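Local coordinates for uncharacterized CBS domain-containing protein (PDB 2P3H), which is of unknown function but is represented here by the CorC_HlyC (transporter-associated) domain of a membrane CBS-domain protein, possibly binding flavin adenine dinucleotide, at residues P11-D19 against P93-L101; K54-F65 against T77-V88. All coordinates share one frame; numbering follows the deposited sequence. Where two conformers were deposited one is given.

How the contacts relate
Both contacts are antiparallel strand pairings in one five-stranded sheet, with their centres about 9 Å apart. Contact 1 joins strand 13-17 to 92-100, and contact 2 joins strand 58-62 to 80-89; since 92-100 and 80-89 are themselves neighbours, the two pairings lie side by side across the sheet. Along the chain, both segments of contact 2 fall between the two segments of contact 1. The seam between them is direct: Ala99 N lies 2.7 Å from Arg82 O, and Leu101 O lies 2.7 Å from Arg79 NE, both probable hydrogen bonds. Contact 1 ties the N-terminal part of the domain to its C-terminal strand; contact 2 adds edge strand 58-62 beyond 80-89.

Contact 1: P11-D19 against P93-L101; sequences PDKWLIDGD and PVKLALALL
Asp17 and Lys95 form the salt bridge of this contact, with OD1 of Asp17 2.8 Å from NZ of Lys95. The two side chains run alongside each other, and the ammonium meets OD1 nearly in line with its C-O bond. Lys95 achieves this by folding back at its second torsion (chi2 -76°), which brings CE as well as NZ against the carboxylate oxygen. The other oxygen, OD2, has the like-charged Asp5 close by, so the lysine would probably offset that repulsion.

Four backbone bonds couple the hydrogen-bonded pairs Trp14-Leu98 and Ile16-Leu96; the straightest runs from Leu98 N to Trp14 O (2.8 Å, 172° at the hydrogen). Beyond them, Leu100 N donates to Asp12 O at 3.0 Å, and a water donates to that same carbonyl. At the other end the bond from Gly18 N to Val94 O is weak, where the chain turns a corner and Val94 and Lys95 together face Glu87 in a classic beta bulge.

On the face carrying Trp14, Ile16, Leu96 and Leu98, packing takes over. CE3 of the indole lies 3.8 Å from Leu98 CB, the two side chains crossing at about a right angle, while Leu100 runs beside the tryptophan and presents its N near the ring plane, at the CZ3 edge. Ile16 holds CG1 between its backbone N and carbonyl carbon (chi1 75°), which carries CD1 to 3.7 Å from Leu98 CD1. Helix 41-49 covers Ile16 and Leu96 through Ile41.

Lys13, Leu15, Ala97 and Ala99 share the reverse face with the Asp17-Lys95 pair, and there CG of Lys13 touches CB of Ala99 at 3.9 Å. This is a regular antiparallel ladder joining strands distant in sequence, within an alpha+beta domain whose sheet carries helices against one face.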
loop_
_atom_site.group_PDB
_atom_site.type_symbol
_atom_site.label_atom_id
_atom_site.label_comp_id
_atom_site.label_asym_id
_atom_site.label_seq_id
_atom_site.Cartn_x
_atom_site.Cartn_y
_atom_site.Cartn_z
ATOM N N PRO A 11 -2.473 2.445 15.493
ATOM C CA PRO A 11 -3.718 2.364 14.727
ATOM C C PRO A 11 -3.567 2.894 13.314
ATOM O O PRO A 11 -3.063 4.016 13.111
ATOM C CB PRO A 11 -4.706 3.215 15.556
ATOM C CG PRO A 11 -4.158 3.102 16.973
ATOM C CD PRO A 11 -2.679 3.113 16.802
ATOM N N ASP A 12 -3.919 2.047 12.347
ATOM C CA ASP A 12 -3.910 2.431 10.930
ATOM C C ASP A 12 -2.488 2.686 10.423
ATOM O O ASP A 12 -2.296 3.415 9.452
ATOM C CB ASP A 12 -4.795 3.677 10.679
ATOM C CG ASP A 12 -6.272 3.402 10.884
ATOM O OD1 ASP A 12 -6.713 2.252 10.677
ATOM O OD2 ASP A 12 -6.985 4.356 11.264
ATOM N N LYS A 13 -1.487 2.077 11.072
ATOM C CA LYS A 13 -0.109 2.131 10.562
ATOM C C LYS A 13 0.572 0.771 10.707
ATOM O O LYS A 13 0.321 0.051 11.683
ATOM C CB LYS A 13 0.724 3.200 11.285
ATOM C CG LYS A 13 0.278 4.650 10.988
ATOM C CD LYS A 13 1.254 5.647 11.628
ATOM C CE LYS A 13 0.735 7.066 11.515
ATOM N NZ LYS A 13 1.729 8.027 12.147
ATOM N N TRP A 14 1.412 0.427 9.725
ATOM C CA TRP A 14 2.067 -0.882 9.659
ATOM C C TRP A 14 3.502 -0.738 9.157
ATOM O O TRP A 14 3.843 0.189 8.411
ATOM C CB TRP A 14 1.322 -1.841 8.698
ATOM C CG TRP A 14 -0.121 -2.037 9.039
ATOM C CD1 TRP A 14 -0.677 -3.075 9.760
ATOM C CD2 TRP A 14 -1.204 -1.175 8.661
ATOM N NE1 TRP A 14 -2.047 -2.874 9.857
ATOM C CE2 TRP A 14 -2.379 -1.723 9.181
ATOM C CE3 TRP A 14 -1.282 0.025 7.926
ATOM C CZ2 TRP A 14 -3.627 -1.111 9.002
ATOM C CZ3 TRP A 14 -2.530 0.616 7.743
ATOM C CH2 TRP A 14 -3.677 0.042 8.273
ATOM N N LEU A 15 4.347 -1.664 9.597
ATOM C CA LEU A 15 5.659 -1.876 9.009
ATOM C C LEU A 15 5.529 -3.219 8.331
ATOM O O LEU A 15 5.123 -4.196 8.984
ATOM C CB LEU A 15 6.729 -1.983 10.127
ATOM C CG LEU A 15 8.149 -2.310 9.589
ATOM C CD1 LEU A 15 8.698 -1.220 8.676
ATOM C CD2 LEU A 15 9.117 -2.586 10.767
ATOM N N ILE A 16 5.855 -3.293 7.038
ATOM C CA ILE A 16 5.727 -4.565 6.315
ATOM C C ILE A 16 6.957 -4.853 5.472
ATOM O O ILE A 16 7.715 -3.942 5.120
ATOM C CB ILE A 16 4.434 -4.638 5.437
ATOM C CG1 ILE A 16 4.584 -3.785 4.164
ATOM C CG2 ILE A 16 3.183 -4.178 6.244
ATOM C CD1 ILE A 16 3.385 -3.915 3.181
ATOM N N ASP A 17 7.153 -6.127 5.147
ATOM C CA ASP A 17 8.211 -6.542 4.225
ATOM C C ASP A 17 7.927 -6.135 2.783
ATOM O O ASP A 17 6.771 -6.000 2.366
ATOM C CB ASP A 17 8.399 -8.053 4.297
ATOM C CG ASP A 17 8.977 -8.495 5.618
ATOM O OD1 ASP A 17 9.436 -7.628 6.387
ATOM O OD2 ASP A 17 8.972 -9.712 5.891
ATOM N N GLY A 18 8.997 -5.984 2.016
ATOM C CA GLY A 18 8.877 -5.533 0.630
ATOM C C GLY A 18 8.195 -6.537 -0.275
ATOM O O GLY A 18 7.655 -6.150 -1.318
ATOM N N ASP A 19 8.211 -7.812 0.115
ATOM C CA ASP A 19 7.627 -8.883 -0.695
ATOM C C ASP A 19 6.285 -9.373 -0.160
ATOM O O ASP A 19 5.790 -10.439 -0.536
ATOM C CB ASP A 19 8.618 -10.039 -0.842
ATOM C CG ASP A 19 8.848 -10.785 0.460
ATOM O OD1 ASP A 19 8.374 -10.339 1.530
ATOM O OD2 ASP A 19 9.510 -11.840 0.402
ATOM N N PRO A 93 12.678 -2.488 -2.461
ATOM C CA PRO A 93 12.291 -2.255 -1.071
ATOM C C PRO A 93 12.220 -3.562 -0.280
ATOM O O PRO A 93 11.673 -4.548 -0.763
ATOM C CB PRO A 93 10.889 -1.672 -1.189
ATOM C CG PRO A 93 10.891 -0.980 -2.501
ATOM C CD PRO A 93 11.673 -1.956 -3.396
ATOM N N VAL A 94 12.780 -3.552 0.917
ATOM C CA VAL A 94 12.677 -4.696 1.820
ATOM C C VAL A 94 11.885 -4.348 3.087
ATOM O O VAL A 94 11.411 -5.260 3.770
ATOM C CB VAL A 94 14.043 -5.326 2.155
ATOM C CG1 VAL A 94 14.681 -5.890 0.885
ATOM C CG2 VAL A 94 14.961 -4.326 2.864
ATOM N N LYS A 95 11.737 -3.050 3.377
ATOM C CA LYS A 95 10.856 -2.596 4.469
ATOM C C LYS A 95 10.074 -1.376 4.073
ATOM O O LYS A 95 10.639 -0.430 3.535
ATOM C CB LYS A 95 11.651 -2.300 5.739
ATOM C CG LYS A 95 12.401 -3.493 6.303
ATOM C CD LYS A 95 11.483 -4.475 7.024
ATOM C CE LYS A 95 12.200 -5.805 7.195
ATOM N NZ LYS A 95 11.424 -6.668 8.117
ATOM N N LEU A 96 8.775 -1.379 4.378
ATOM C CA LEU A 96 7.889 -0.272 3.969
ATOM C C LEU A 96 7.058 0.161 5.161
ATOM O O LEU A 96 6.588 -0.674 5.928
ATOM C CB LEU A 96 6.953 -0.749 2.872
ATOM C CG LEU A 96 7.650 -1.183 1.584
ATOM C CD1 LEU A 96 6.655 -1.845 0.691
ATOM C CD2 LEU A 96 8.273 0.041 0.916
ATOM N N ALA A 97 6.877 1.470 5.299
ATOM C CA ALA A 97 5.930 2.000 6.294
ATOM C C ALA A 97 4.625 2.287 5.585
ATOM O O ALA A 97 4.623 2.912 4.538
ATOM C CB ALA A 97 6.476 3.256 6.897
ATOM N N LEU A 98 3.521 1.811 6.152
ATOM C CA LEU A 98 2.188 2.041 5.545
ATOM C C LEU A 98 1.370 2.862 6.505
ATOM O O LEU A 98 1.353 2.593 7.706
ATOM C CB LEU A 98 1.472 0.701 5.335
ATOM C CG LEU A 98 1.675 0.044 3.964
ATOM C CD1 LEU A 98 3.159 -0.222 3.614
ATOM C CD2 LEU A 98 0.847 -1.230 3.899
ATOM N N ALA A 99 0.679 3.881 5.983
ATOM C CA ALA A 99 -0.268 4.613 6.835
ATOM C C ALA A 99 -1.553 4.821 6.074
ATOM O O ALA A 99 -1.528 5.317 4.938
ATOM C CB ALA A 99 0.325 5.957 7.271
ATOM N N LEU A 100 -2.667 4.450 6.688
ATOM C CA LEU A 100 -3.980 4.781 6.132
ATOM C C LEU A 100 -4.278 6.228 6.499
ATOM O O LEU A 100 -4.259 6.603 7.687
ATOM C CB LEU A 100 -5.014 3.772 6.648
ATOM C CG LEU A 100 -6.454 3.732 6.173
ATOM C CD1 LEU A 100 -6.423 3.411 4.687
ATOM C CD2 LEU A 100 -7.183 2.642 6.954
ATOM N N LEU A 101 -4.487 7.088 5.501
ATOM C CA LEU A 101 -4.590 8.527 5.783
ATOM C C LEU A 101 -5.983 8.987 6.232
ATOM O O LEU A 101 -7.011 8.501 5.738
ATOM C CB LEU A 101 -4.098 9.389 4.616
ATOM C CG LEU A 101 -2.626 9.226 4.212
ATOM C CD1 LEU A 101 -2.281 10.229 3.131
ATOM C CD2 LEU A 101 -1.673 9.363 5.419
HETATM O O HOH W 1 -2.616 6.344 9.569
#

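Contact 2: K54-F65 against T77-V88; sequences KTGDVIEIPLDF and TQRILRITVLEV
Glu60 and Arg82 lie side by side and point the same way, a cross-strand pair at a non-hydrogen-bonded position. Arg82 approaches side-on, NE giving Glu60 OE2 the shorter, straighter bond (2.7 Å) and NH2 a longer, bent one (3.1 Å) to the same oxygen. That oxygen sits in the guanidinium plane, but the carboxylate is turned 32° from it, with NE on the anti side and NH2 on the syn side. A bend at the third torsion of Arg82 (chi3 -73°) swings the guanidinium toward the glutamate, whose own chain is extended beyond CG. The arginine's aliphatic part also serves as a surface: CG1 of Val58 touches Arg82 CG at 3.5 Å, the two crossing at a slant. Ile80 meets Glu60 at about a right angle, CG2 to CB 3.6 Å.

Gln78 lies alongside Pro62, pointing the same way, its NE2 packed 3.4 Å from Pro62 CB. Phe65 directs a ring edge at the backbone, with CE1 3.5 Å from Thr77 O near the ring plane, and packs edge-to-face with Tyr70.

The opposite face is apolar. Ile61 and Ile83 slant across one another, Ile61 CD1 lying 3.9 Å from Ile83 CD1. Leu63 brings CD2 against Leu81 CB; helix 41-49 packs on the isoleucines and helix 22-29 on the leucines.

Backbone bonds pair Ile59 with Ile83 and Ile61 with Leu81. At the start of 54-65 a type II turn from Lys54 to Asp57 places Gly56 N 2.7 Å from Val85 O, and Asp57 OD2 accepts from Lys54 N from above its carboxylate plane. Edge strand 58-62 thus closes the sheet, one face mixed in character and holding the Glu60-Arg82 salt bridge, the other roofed by helices as in a two-layer alpha+beta sandwich.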
loop_
_atom_site.group_PDB
_atom_site.type_symbol
_atom_site.label_atom_id
_atom_site.label_comp_id
_atom_site.label_asym_id
_atom_site.label_seq_id
_atom_site.Cartn_x
_atom_site.Cartn_y
_atom_site.Cartn_z
ATOM N N LYS A 54 13.520 4.530 -4.044
ATOM C CA LYS A 54 14.661 4.813 -3.168
ATOM C C LYS A 54 14.223 4.996 -1.721
ATOM O O LYS A 54 13.087 5.412 -1.463
ATOM C CB LYS A 54 15.376 6.086 -3.635
ATOM C CG LYS A 54 15.696 6.135 -5.124
ATOM C CD LYS A 54 16.838 5.213 -5.483
ATOM C CE LYS A 54 17.294 5.423 -6.923
ATOM N NZ LYS A 54 18.328 4.432 -7.314
ATOM N N THR A 55 15.111 4.697 -0.774
ATOM C CA THR A 55 14.812 4.922 0.648
ATOM C C THR A 55 14.379 6.374 0.838
ATOM O O THR A 55 15.001 7.300 0.297
ATOM C CB THR A 55 16.014 4.582 1.531
ATOM O OG1 THR A 55 16.361 3.219 1.299
ATOM C CG2 THR A 55 15.701 4.737 2.993
ATOM N N GLY A 56 13.286 6.549 1.576
ATOM C CA GLY A 56 12.700 7.849 1.797
ATOM C C GLY A 56 11.601 8.243 0.828
ATOM O O GLY A 56 10.851 9.172 1.107
ATOM N N ASP A 57 11.503 7.565 -0.317
ATOM C CA ASP A 57 10.416 7.854 -1.280
ATOM C C ASP A 57 9.052 7.610 -0.641
ATOM O O ASP A 57 8.879 6.648 0.092
ATOM C CB ASP A 57 10.531 6.967 -2.542
ATOM C CG ASP A 57 11.627 7.429 -3.492
ATOM O OD1 ASP A 57 12.294 8.457 -3.198
ATOM O OD2 ASP A 57 11.810 6.773 -4.539
ATOM N N VAL A 58 8.096 8.486 -0.919
ATOM C CA VAL A 58 6.738 8.335 -0.389
ATOM C C VAL A 58 5.797 8.202 -1.566
ATOM O O VAL A 58 5.813 9.007 -2.497
ATOM C CB VAL A 58 6.312 9.538 0.469
ATOM C CG1 VAL A 58 4.849 9.378 0.958
ATOM C CG2 VAL A 58 7.285 9.720 1.640
ATOM N N ILE A 59 4.985 7.158 -1.539
ATOM C CA ILE A 59 4.101 6.907 -2.659
ATOM C C ILE A 59 2.714 6.809 -2.054
ATOM O O ILE A 59 2.520 6.090 -1.099
ATOM C CB ILE A 59 4.443 5.579 -3.367
ATOM C CG1 ILE A 59 5.817 5.673 -4.047
ATOM C CG2 ILE A 59 3.391 5.216 -4.410
ATOM C CD1 ILE A 59 6.919 5.131 -3.186
ATOM N N GLU A 60 1.766 7.533 -2.620
ATOM C CA GLU A 60 0.398 7.474 -2.120
ATOM C C GLU A 60 -0.533 6.787 -3.132
ATOM O O GLU A 60 -0.589 7.161 -4.284
ATOM C CB GLU A 60 -0.081 8.875 -1.696
ATOM C CG GLU A 60 0.725 9.372 -0.423
ATOM C CD GLU A 60 0.326 10.747 0.119
ATOM O OE1 GLU A 60 -0.640 11.383 -0.426
ATOM O OE2 GLU A 60 0.996 11.196 1.114
ATOM N N ILE A 61 -1.238 5.751 -2.690
ATOM C CA ILE A 61 -2.097 4.943 -3.572
ATOM C C ILE A 61 -3.553 4.982 -3.059
ATOM O O ILE A 61 -3.829 4.664 -1.885
ATOM C CB ILE A 61 -1.590 3.457 -3.642
ATOM C CG1 ILE A 61 -0.108 3.476 -4.087
ATOM C CG2 ILE A 61 -2.503 2.576 -4.542
ATOM C CD1 ILE A 61 0.507 2.191 -4.510
ATOM N N PRO A 62 -4.483 5.350 -3.939
ATOM C CA PRO A 62 -5.915 5.315 -3.589
ATOM C C PRO A 62 -6.404 3.885 -3.418
ATOM O O PRO A 62 -6.013 2.996 -4.195
ATOM C CB PRO A 62 -6.600 5.944 -4.812
ATOM C CG PRO A 62 -5.507 6.668 -5.557
ATOM C CD PRO A 62 -4.253 5.862 -5.305
ATOM N N LEU A 63 -7.256 3.699 -2.423
ATOM C CA LEU A 63 -7.819 2.390 -2.065
ATOM C C LEU A 63 -9.190 2.265 -2.747
ATOM O O LEU A 63 -9.843 3.278 -3.035
ATOM C CB LEU A 63 -7.962 2.306 -0.558
ATOM C CG LEU A 63 -6.565 2.341 0.077
ATOM C CD1 LEU A 63 -6.665 2.561 1.550
ATOM C CD2 LEU A 63 -5.841 1.052 -0.258
ATOM N N ASP A 64 -9.606 1.039 -3.039
ATOM C CA ASP A 64 -10.882 0.849 -3.710
ATOM C C ASP A 64 -12.011 1.213 -2.767
ATOM O O ASP A 64 -11.965 0.897 -1.569
ATOM C CB ASP A 64 -11.068 -0.617 -4.120
ATOM C CG ASP A 64 -10.230 -1.007 -5.333
ATOM O OD1 ASP A 64 -9.452 -0.168 -5.876
ATOM O OD2 ASP A 64 -10.377 -2.164 -5.750
ATOM N N PHE A 65 -13.031 1.834 -3.331
ATOM C CA PHE A 65 -14.298 2.030 -2.637
ATOM C C PHE A 65 -14.976 0.671 -2.471
ATOM O O PHE A 65 -14.691 -0.265 -3.205
ATOM C CB PHE A 65 -15.193 2.942 -3.459
ATOM C CG PHE A 65 -14.725 4.374 -3.520
ATOM C CD1 PHE A 65 -14.683 5.163 -2.359
ATOM C CD2 PHE A 65 -14.378 4.942 -4.746
ATOM C CE1 PHE A 65 -14.259 6.501 -2.422
ATOM C CE2 PHE A 65 -13.955 6.274 -4.826
ATOM C CZ PHE A 65 -13.902 7.053 -3.648
ATOM N N THR A 77 -15.249 10.368 -1.039
ATOM C CA THR A 77 -13.866 10.750 -0.950
ATOM C C THR A 77 -12.994 9.499 -0.817
ATOM O O THR A 77 -13.233 8.686 0.047
ATOM C CB THR A 77 -13.718 11.688 0.274
ATOM O OG1 THR A 77 -14.575 12.834 0.079
ATOM C CG2 THR A 77 -12.312 12.113 0.460
ATOM N N GLN A 78 -11.984 9.365 -1.675
ATOM C CA GLN A 78 -11.063 8.210 -1.662
ATOM C C GLN A 78 -10.283 8.114 -0.374
ATOM O O GLN A 78 -9.785 9.121 0.106
ATOM C CB GLN A 78 -9.960 8.424 -2.698
ATOM C CG GLN A 78 -10.274 8.181 -4.118
ATOM C CD GLN A 78 -9.085 8.525 -5.060
ATOM O OE1 GLN A 78 -8.247 9.434 -4.795
ATOM N NE2 GLN A 78 -9.075 7.859 -6.213
ATOM N N ARG A 79 -10.146 6.909 0.164
ATOM C CA ARG A 79 -9.135 6.689 1.193
ATOM C C ARG A 79 -7.782 6.473 0.531
ATOM O O ARG A 79 -7.687 5.897 -0.555
ATOM C CB ARG A 79 -9.475 5.489 2.068
ATOM C CG ARG A 79 -8.884 5.601 3.462
ATOM C CD ARG A 79 -9.763 6.453 4.398
ATOM N NE ARG A 79 -9.076 6.725 5.664
ATOM C CZ ARG A 79 -9.209 6.009 6.780
ATOM N NH1 ARG A 79 -8.514 6.354 7.859
ATOM N NH2 ARG A 79 -10.032 4.966 6.837
ATOM N N ILE A 80 -6.730 6.955 1.183
ATOM C CA ILE A 80 -5.363 6.892 0.615
ATOM C C ILE A 80 -4.455 6.093 1.531
ATOM O O ILE A 80 -4.467 6.318 2.743
ATOM C CB ILE A 80 -4.756 8.305 0.437
ATOM C CG1 ILE A 80 -5.646 9.163 -0.466
ATOM C CG2 ILE A 80 -3.320 8.235 -0.157
ATOM C CD1 ILE A 80 -5.795 8.604 -1.873
ATOM N N LEU A 81 -3.679 5.190 0.940
ATOM C CA LEU A 81 -2.609 4.488 1.637
ATOM C C LEU A 81 -1.285 5.191 1.310
ATOM O O LEU A 81 -0.864 5.238 0.150
ATOM C CB LEU A 81 -2.586 3.013 1.203
ATOM C CG LEU A 81 -1.517 2.129 1.882
ATOM C CD1 LEU A 81 -1.857 1.975 3.376
ATOM C CD2 LEU A 81 -1.470 0.766 1.217
ATOM N N ARG A 82 -0.636 5.753 2.330
ATOM C CA ARG A 82 0.706 6.305 2.135
ATOM C C ARG A 82 1.744 5.238 2.451
ATOM O O ARG A 82 1.675 4.597 3.530
ATOM C CB ARG A 82 0.909 7.512 3.044
ATOM C CG ARG A 82 2.337 8.074 2.979
ATOM C CD ARG A 82 2.498 9.191 4.038
ATOM N NE ARG A 82 1.783 10.383 3.607
ATOM C CZ ARG A 82 1.382 11.370 4.413
ATOM N NH1 ARG A 82 1.614 11.300 5.735
ATOM N NH2 ARG A 82 0.730 12.425 3.902
ATOM N N ILE A 83 2.666 5.007 1.506
ATOM C CA ILE A 83 3.739 4.029 1.663
ATOM C C ILE A 83 5.071 4.772 1.575
ATOM O O ILE A 83 5.305 5.527 0.632
ATOM C CB ILE A 83 3.677 2.917 0.586
ATOM C CG1 ILE A 83 2.282 2.290 0.599
ATOM C CG2 ILE A 83 4.802 1.867 0.777
ATOM C CD1 ILE A 83 1.676 2.120 -0.752
ATOM N N THR A 84 5.908 4.571 2.582
ATOM C CA THR A 84 7.244 5.165 2.622
ATOM C C THR A 84 8.259 4.038 2.584
ATOM O O THR A 84 8.182 3.086 3.379
ATOM C CB THR A 84 7.455 5.994 3.912
ATOM O OG1 THR A 84 6.399 6.940 4.069
ATOM C CG2 THR A 84 8.815 6.712 3.867
ATOM N N VAL A 85 9.212 4.137 1.649
ATOM C CA VAL A 85 10.237 3.120 1.489
ATOM C C VAL A 85 11.269 3.358 2.588
ATOM O O VAL A 85 11.906 4.420 2.611
ATOM C CB VAL A 85 10.905 3.228 0.113
ATOM C CG1 VAL A 85 12.014 2.189 0.015
ATOM C CG2 VAL A 85 9.848 3.080 -1.021
ATOM N N LEU A 86 11.415 2.398 3.501
ATOM C CA LEU A 86 12.319 2.551 4.660
ATOM C C LEU A 86 13.686 1.886 4.493
ATOM O O LEU A 86 14.665 2.325 5.092
ATOM C CB LEU A 86 11.671 2.011 5.957
ATOM C CG LEU A 86 10.414 2.735 6.449
ATOM C CD1 LEU A 86 9.969 2.084 7.773
ATOM C CD2 LEU A 86 10.687 4.238 6.629
ATOM N N GLU A 87 13.742 0.816 3.710
ATOM C CA GLU A 87 14.992 0.106 3.473
ATOM C C GLU A 87 14.947 -0.458 2.068
ATOM O O GLU A 87 13.922 -1.000 1.661
ATOM C CB GLU A 87 15.095 -1.025 4.476
ATOM C CG GLU A 87 16.474 -1.550 4.812
ATOM C CD GLU A 87 16.395 -2.402 6.069
ATOM O OE1 GLU A 87 16.039 -3.596 5.964
ATOM O OE2 GLU A 87 16.649 -1.865 7.174
ATOM N N VAL A 88 16.061 -0.351 1.333
ATOM C CA VAL A 88 16.187 -0.937 -0.008
ATOM C C VAL A 88 17.402 -1.870 -0.001
ATOM O O VAL A 88 18.433 -1.577 0.617
ATOM C CB VAL A 88 16.317 0.156 -1.134
ATOM C CG1 VAL A 88 16.616 -0.465 -2.514
ATOM C CG2 VAL A 88 15.069 0.995 -1.210
HETATM O O HOH W 2 -11.342 4.794 -1.169
#